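Long-range contacts in S12 family peptidase (Streptomyces sp. 82F2, PDB 3WWX), which hydrolyses amide bonds with D-stereospecificity, probably as a serine hydrolase of family S12 with a beta-lactamase-like fold: residues F122-L127 with S213-R217; A19-P23 with D329-D333. One frame throughout, in Å; residues are numbered along the deposited sequence.

Contact 1: residues F122-L127 with S213-R217; sequences FGPGFL and SKLSR. With DIA (octane 1,8-diamine), chain B.
Leu215 adopts positive phi (52/36), a left-handed backbone conformation uncommon for leucine, and carries 126 of the 224 Å² buried between the segments. Its main chain meets residues 122-127 without a conventional hydrogen bond, through two CA-H...O contacts of unequal quality: Gly123 CA lies 3.4 Å from Leu215 O and is well directed (157° at the hydrogen), whereas Leu215 CA, 3.3 Å from Phe122 O, is strongly bent (123°). The register is correspondingly tight, with the CA atoms of Gly123 and Leu215 4.6 Å apart. Pro124 CD adds a touch 3.7 Å from Leu215 O. From Gly123 to Phe126 the chain makes a type I turn, closed by Phe126 N to Gly123 O at 2.9 Å, and Leu127 N to Pro124 O at 3.0 Å carries it into the helix. Leu215, an mt rotamer, reaches under this turn: its CD2 is 4.0 Å from Phe126 CB (chi1 t) and its CD1 4.2 Å from Leu127 CD2 (mt). Within residues 213-217, Leu215 N donates to Ser213 OG at 3.1 Å, an ST turn. Phe122 O also accepts from N1 of the diamine at 2.9 Å; Leu215 CA is 3.6 Å from N1, and Ser213 OG is 3.7 Å from ligand C2, so the two segments together line one end of the ligand pocket. Residues 122-127 lead into helix 126-129, where the Phe126 ring stacks on His306, while residues 213-217 leave strand 212-213 for its antiparallel partner 224-225, whose His224 touches both Leu127 and Leu215.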
loop_
_atom_site.group_PDB
_atom_site.type_symbol
_atom_site.label_atom_id
_atom_site.label_comp_id
_atom_site.label_asym_id
_atom_site.label_seq_id
_atom_site.Cartn_x
_atom_site.Cartn_y
_atom_site.Cartn_z
ATOM N N PHE A 122 11.447 -13.552 1.919
ATOM C CA PHE A 122 11.231 -13.389 0.472
ATOM C C PHE A 122 11.717 -14.529 -0.390
ATOM O O PHE A 122 11.264 -14.685 -1.535
ATOM C CB PHE A 122 11.791 -12.046 0.014
ATOM C CG PHE A 122 11.034 -10.872 0.593
ATOM C CD1 PHE A 122 9.648 -10.807 0.499
ATOM C CD2 PHE A 122 11.687 -9.869 1.271
ATOM C CE1 PHE A 122 8.944 -9.750 1.042
ATOM C CE2 PHE A 122 10.987 -8.810 1.810
ATOM C CZ PHE A 122 9.622 -8.755 1.708
ATOM N N GLY A 123 12.616 -15.339 0.141
ATOM C CA GLY A 123 13.116 -16.490 -0.596
ATOM C C GLY A 123 12.473 -17.773 -0.116
ATOM O O GLY A 123 11.465 -17.741 0.579
ATOM N N PRO A 124 13.069 -18.922 -0.462
ATOM C CA PRO A 124 12.501 -20.207 -0.035
ATOM C C PRO A 124 12.366 -20.368 1.489
ATOM O O PRO A 124 11.533 -21.160 1.942
ATOM C CB PRO A 124 13.474 -21.233 -0.632
ATOM C CG PRO A 124 14.056 -20.530 -1.826
ATOM C CD PRO A 124 14.197 -19.095 -1.396
ATOM N N GLY A 125 13.133 -19.606 2.276
ATOM C CA GLY A 125 12.976 -19.576 3.718
ATOM C C GLY A 125 11.577 -19.200 4.177
ATOM O O GLY A 125 11.172 -19.524 5.291
ATOM N N PHE A 126 10.829 -18.538 3.298
ATOM C CA PHE A 126 9.417 -18.242 3.565
ATOM C C PHE A 126 8.645 -19.485 3.955
ATOM O O PHE A 126 7.755 -19.432 4.794
ATOM C CB PHE A 126 8.780 -17.620 2.330
ATOM C CG PHE A 126 7.281 -17.439 2.420
ATOM C CD1 PHE A 126 6.735 -16.319 3.034
ATOM C CD2 PHE A 126 6.422 -18.371 1.842
ATOM C CE1 PHE A 126 5.344 -16.140 3.082
ATOM C CE2 PHE A 126 5.035 -18.203 1.892
ATOM C CZ PHE A 126 4.499 -17.094 2.519
ATOM N N LEU A 127 8.993 -20.617 3.361
ATOM C CA LEU A 127 8.247 -21.828 3.658
ATOM C C LEU A 127 8.410 -22.235 5.118
ATOM O O LEU A 127 7.525 -22.866 5.684
ATOM C CB LEU A 127 8.660 -22.958 2.723
ATOM C CG LEU A 127 8.393 -22.702 1.241
ATOM C CD1 LEU A 127 8.872 -23.887 0.416
ATOM C CD2 LEU A 127 6.935 -22.424 0.939
ATOM N N SER A 213 3.539 -17.394 -5.841
ATOM C CA SER A 213 4.835 -16.741 -5.891
ATOM C C SER A 213 5.940 -17.708 -6.258
ATOM O O SER A 213 5.827 -18.906 -6.009
ATOM C CB SER A 213 5.155 -16.142 -4.515
ATOM O OG SER A 213 6.367 -15.411 -4.513
ATOM N N LYS A 214 6.998 -17.191 -6.859
ATOM C CA LYS A 214 8.213 -17.977 -7.045
ATOM C C LYS A 214 9.266 -17.775 -5.947
ATOM O O LYS A 214 10.239 -18.499 -5.907
ATOM C CB LYS A 214 8.812 -17.715 -8.428
ATOM C CG LYS A 214 7.904 -18.198 -9.556
ATOM C CD LYS A 214 8.481 -17.930 -10.940
ATOM C CE LYS A 214 7.544 -18.439 -12.014
ATOM N NZ LYS A 214 8.032 -18.094 -13.385
ATOM N N LEU A 215 9.057 -16.837 -5.035
ATOM C CA LEU A 215 10.002 -16.648 -3.925
ATOM C C LEU A 215 11.434 -16.507 -4.475
ATOM O O LEU A 215 12.405 -17.000 -3.892
ATOM C CB LEU A 215 9.921 -17.827 -2.949
ATOM C CG LEU A 215 8.548 -18.102 -2.332
ATOM C CD1 LEU A 215 8.594 -19.330 -1.414
ATOM C CD2 LEU A 215 8.024 -16.923 -1.551
ATOM N N SER A 216 11.552 -15.862 -5.628
ATOM C CA SER A 216 12.791 -15.931 -6.410
ATOM C C SER A 216 12.625 -15.233 -7.743
ATOM O O SER A 216 11.514 -14.823 -8.102
ATOM C CB SER A 216 13.176 -17.392 -6.659
ATOM O OG SER A 216 14.149 -17.516 -7.678
ATOM N N ARG A 217 13.737 -15.126 -8.472
ATOM C CA ARG A 217 13.768 -14.495 -9.789
ATOM C C ARG A 217 14.377 -15.449 -10.816
ATOM O O ARG A 217 14.314 -16.672 -10.668
ATOM C CB ARG A 217 14.579 -13.194 -9.727
HETATM N N1 DIA B . 9.585 -13.162 -3.302
HETATM C C1 DIA B . 8.612 -13.305 -2.269
HETATM C C2 DIA B . 7.320 -12.531 -2.415
HETATM C C3 DIA B . 7.453 -11.207 -3.092
HETATM C C4 DIA B . 7.110 -9.974 -2.283
HETATM C C5 DIA B . 6.013 -9.157 -2.913
HETATM C C6 DIA B . 6.230 -8.841 -4.372
HETATM C C7 DIA B . 5.032 -8.178 -4.974
HETATM C C8 DIA B . 5.403 -7.693 -6.349
HETATM N N8 DIA B . 4.207 -7.523 -7.098
#

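Contact 2: residues A19-P23 with D329-D333; sequences ADGVP and DWAGD. With DIA (octane 1,8-diamine), chain B.
The side chain of Asp20, with chi1 at -165° (t) and chi2 at 48°, reaches across to the facing loop, where Gly332 N donates to Asp20 OD2 at 2.9 Å and a nearly linear 172°. CA atoms pair Asp20 with Gly332 (5.7 Å) and Gly21 with Ala331 (5.6 Å). Gly21 (phi 122°) ends helix 8-19 in a Schellman motif. Ala331 CB points toward residues 19-23, 3.4 Å from Asp20 O and 4.3 Å from Val22 CG2, a loose apolar pair. Val22, chi1 t, also sets CG2 3.4 Å from Ala331 O and 3.8 Å from Gly332 CA; a beta carbon on Gly332 (93/133) would clash with that methyl. Trp330 (chi1 72°, chi2 85°) swings its indole nearer, CZ2 being 3.9 Å from Gly21 O. Asp333 N-caps helix 334-343. Amid these mainly carbon-to-carbonyl contacts, a carboxylate accepting from a neutral backbone amide gives a charge-assisted hydrogen bond, not a salt bridge, tying the end of helix 8-19 to the loop that leads into helix 334-343.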
loop_
_atom_site.group_PDB
_atom_site.type_symbol
_atom_site.label_atom_id
_atom_site.label_comp_id
_atom_site.label_asym_id
_atom_site.label_seq_id
_atom_site.Cartn_x
_atom_site.Cartn_y
_atom_site.Cartn_z
ATOM N N ALA A 19 -2.415 -13.872 -20.014
ATOM C CA ALA A 19 -1.500 -14.374 -21.054
ATOM C C ALA A 19 -0.020 -14.290 -20.655
ATOM O O ALA A 19 0.803 -15.089 -21.125
ATOM C CB ALA A 19 -1.728 -13.628 -22.353
ATOM N N ASP A 20 0.324 -13.327 -19.799
ATOM C CA ASP A 20 1.693 -13.104 -19.336
ATOM C C ASP A 20 2.078 -14.055 -18.200
ATOM O O ASP A 20 3.229 -14.073 -17.771
ATOM C CB ASP A 20 1.853 -11.653 -18.847
ATOM C CG ASP A 20 3.299 -11.238 -18.687
ATOM O OD1 ASP A 20 4.095 -11.487 -19.625
ATOM O OD2 ASP A 20 3.651 -10.653 -17.632
ATOM N N GLY A 21 1.099 -14.808 -17.698
ATOM C CA GLY A 21 1.348 -15.793 -16.654
ATOM C C GLY A 21 0.556 -15.625 -15.368
ATOM O O GLY A 21 0.673 -16.468 -14.485
ATOM N N VAL A 22 -0.237 -14.566 -15.240
ATOM C CA VAL A 22 -1.087 -14.442 -14.056
ATOM C C VAL A 22 -2.180 -15.515 -14.063
ATOM O O VAL A 22 -2.977 -15.584 -15.002
ATOM C CB VAL A 22 -1.747 -13.040 -13.975
ATOM C CG1 VAL A 22 -2.747 -12.960 -12.815
ATOM C CG2 VAL A 22 -0.689 -11.975 -13.816
ATOM N N PRO A 23 -2.263 -16.346 -13.006
ATOM C CA PRO A 23 -3.336 -17.353 -13.032
ATOM C C PRO A 23 -4.751 -16.781 -13.029
ATOM O O PRO A 23 -5.633 -17.307 -13.704
ATOM C CB PRO A 23 -3.052 -18.188 -11.769
ATOM C CG PRO A 23 -1.558 -18.105 -11.624
ATOM C CD PRO A 23 -1.262 -16.652 -11.973
ATOM N N ASP A 329 2.977 -12.805 -8.419
ATOM C CA ASP A 329 3.795 -11.633 -8.144
ATOM C C ASP A 329 4.977 -11.500 -9.098
ATOM O O ASP A 329 5.813 -10.615 -8.910
ATOM C CB ASP A 329 4.241 -11.601 -6.686
ATOM C CG ASP A 329 4.980 -12.850 -6.262
ATOM O OD1 ASP A 329 5.499 -13.590 -7.125
ATOM O OD2 ASP A 329 5.047 -13.089 -5.041
ATOM N N TRP A 330 5.023 -12.343 -10.131
ATOM C CA TRP A 330 6.129 -12.365 -11.094
ATOM C C TRP A 330 5.690 -11.996 -12.505
ATOM O O TRP A 330 6.527 -11.945 -13.421
ATOM C CB TRP A 330 6.777 -13.752 -11.141
ATOM C CG TRP A 330 5.919 -14.801 -11.808
ATOM C CD1 TRP A 330 5.835 -15.066 -13.152
ATOM C CD2 TRP A 330 5.007 -15.706 -11.177
ATOM N NE1 TRP A 330 4.933 -16.065 -13.390
ATOM C CE2 TRP A 330 4.412 -16.483 -12.190
ATOM C CE3 TRP A 330 4.636 -15.937 -9.850
ATOM C CZ2 TRP A 330 3.476 -17.451 -11.923
ATOM C CZ3 TRP A 330 3.714 -16.905 -9.589
ATOM C CH2 TRP A 330 3.142 -17.658 -10.610
ATOM N N ALA A 331 4.401 -11.744 -12.689
ATOM C CA ALA A 331 3.856 -11.519 -14.017
ATOM C C ALA A 331 2.689 -10.560 -13.962
ATOM O O ALA A 331 2.105 -10.342 -12.900
ATOM C CB ALA A 331 3.415 -12.818 -14.623
ATOM N N GLY A 332 2.353 -10.007 -15.127
ATOM C CA GLY A 332 1.252 -9.074 -15.259
ATOM C C GLY A 332 1.722 -7.644 -15.116
ATOM O O GLY A 332 2.442 -7.299 -14.189
ATOM N N ASP A 333 1.274 -6.808 -16.034
ATOM C CA ASP A 333 1.604 -5.394 -16.057
ATOM C C ASP A 333 0.396 -4.585 -15.561
ATOM O O ASP A 333 -0.584 -4.406 -16.272
ATOM C CB ASP A 333 1.979 -5.030 -17.490
ATOM C CG ASP A 333 2.484 -3.615 -17.631
ATOM O OD1 ASP A 333 2.163 -2.780 -16.772
ATOM O OD2 ASP A 333 3.205 -3.341 -18.615
HETATM N N1 DIA B . 9.585 -13.162 -3.302
HETATM C C1 DIA B . 8.612 -13.305 -2.269
HETATM C C2 DIA B . 7.320 -12.531 -2.415
HETATM C C3 DIA B . 7.453 -11.207 -3.092
HETATM C C4 DIA B . 7.110 -9.974 -2.283
HETATM C C5 DIA B . 6.013 -9.157 -2.913
HETATM C C6 DIA B . 6.230 -8.841 -4.372
HETATM C C7 DIA B . 5.032 -8.178 -4.974
HETATM C C8 DIA B . 5.403 -7.693 -6.349
HETATM N N8 DIA B . 4.207 -7.523 -7.098
#

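Contact 1 is nested along the chain inside the loop closed by contact 2, and their centres lie about 17 Å apart. They meet through the second segment of each: Ser213 OG and Asp329 OD2 are 2.7 Å apart, a probable hydrogen bond, while Lys214 CE packs 3.7 Å from Trp330 CE2, the two side chains forming a cation-pi pair. Both contacts reach the diamine, since Asp329 OD2 is 3.5 Å from its C2, the carbon that Ser213 OG also approaches. Asp329 OD2 additionally accepts from Gly307 N, beside the pocket residues Ile305 and His306. Residues 329-333 therefore connect the ligand pocket at Asp329 with the Asp20 tether at Gly332.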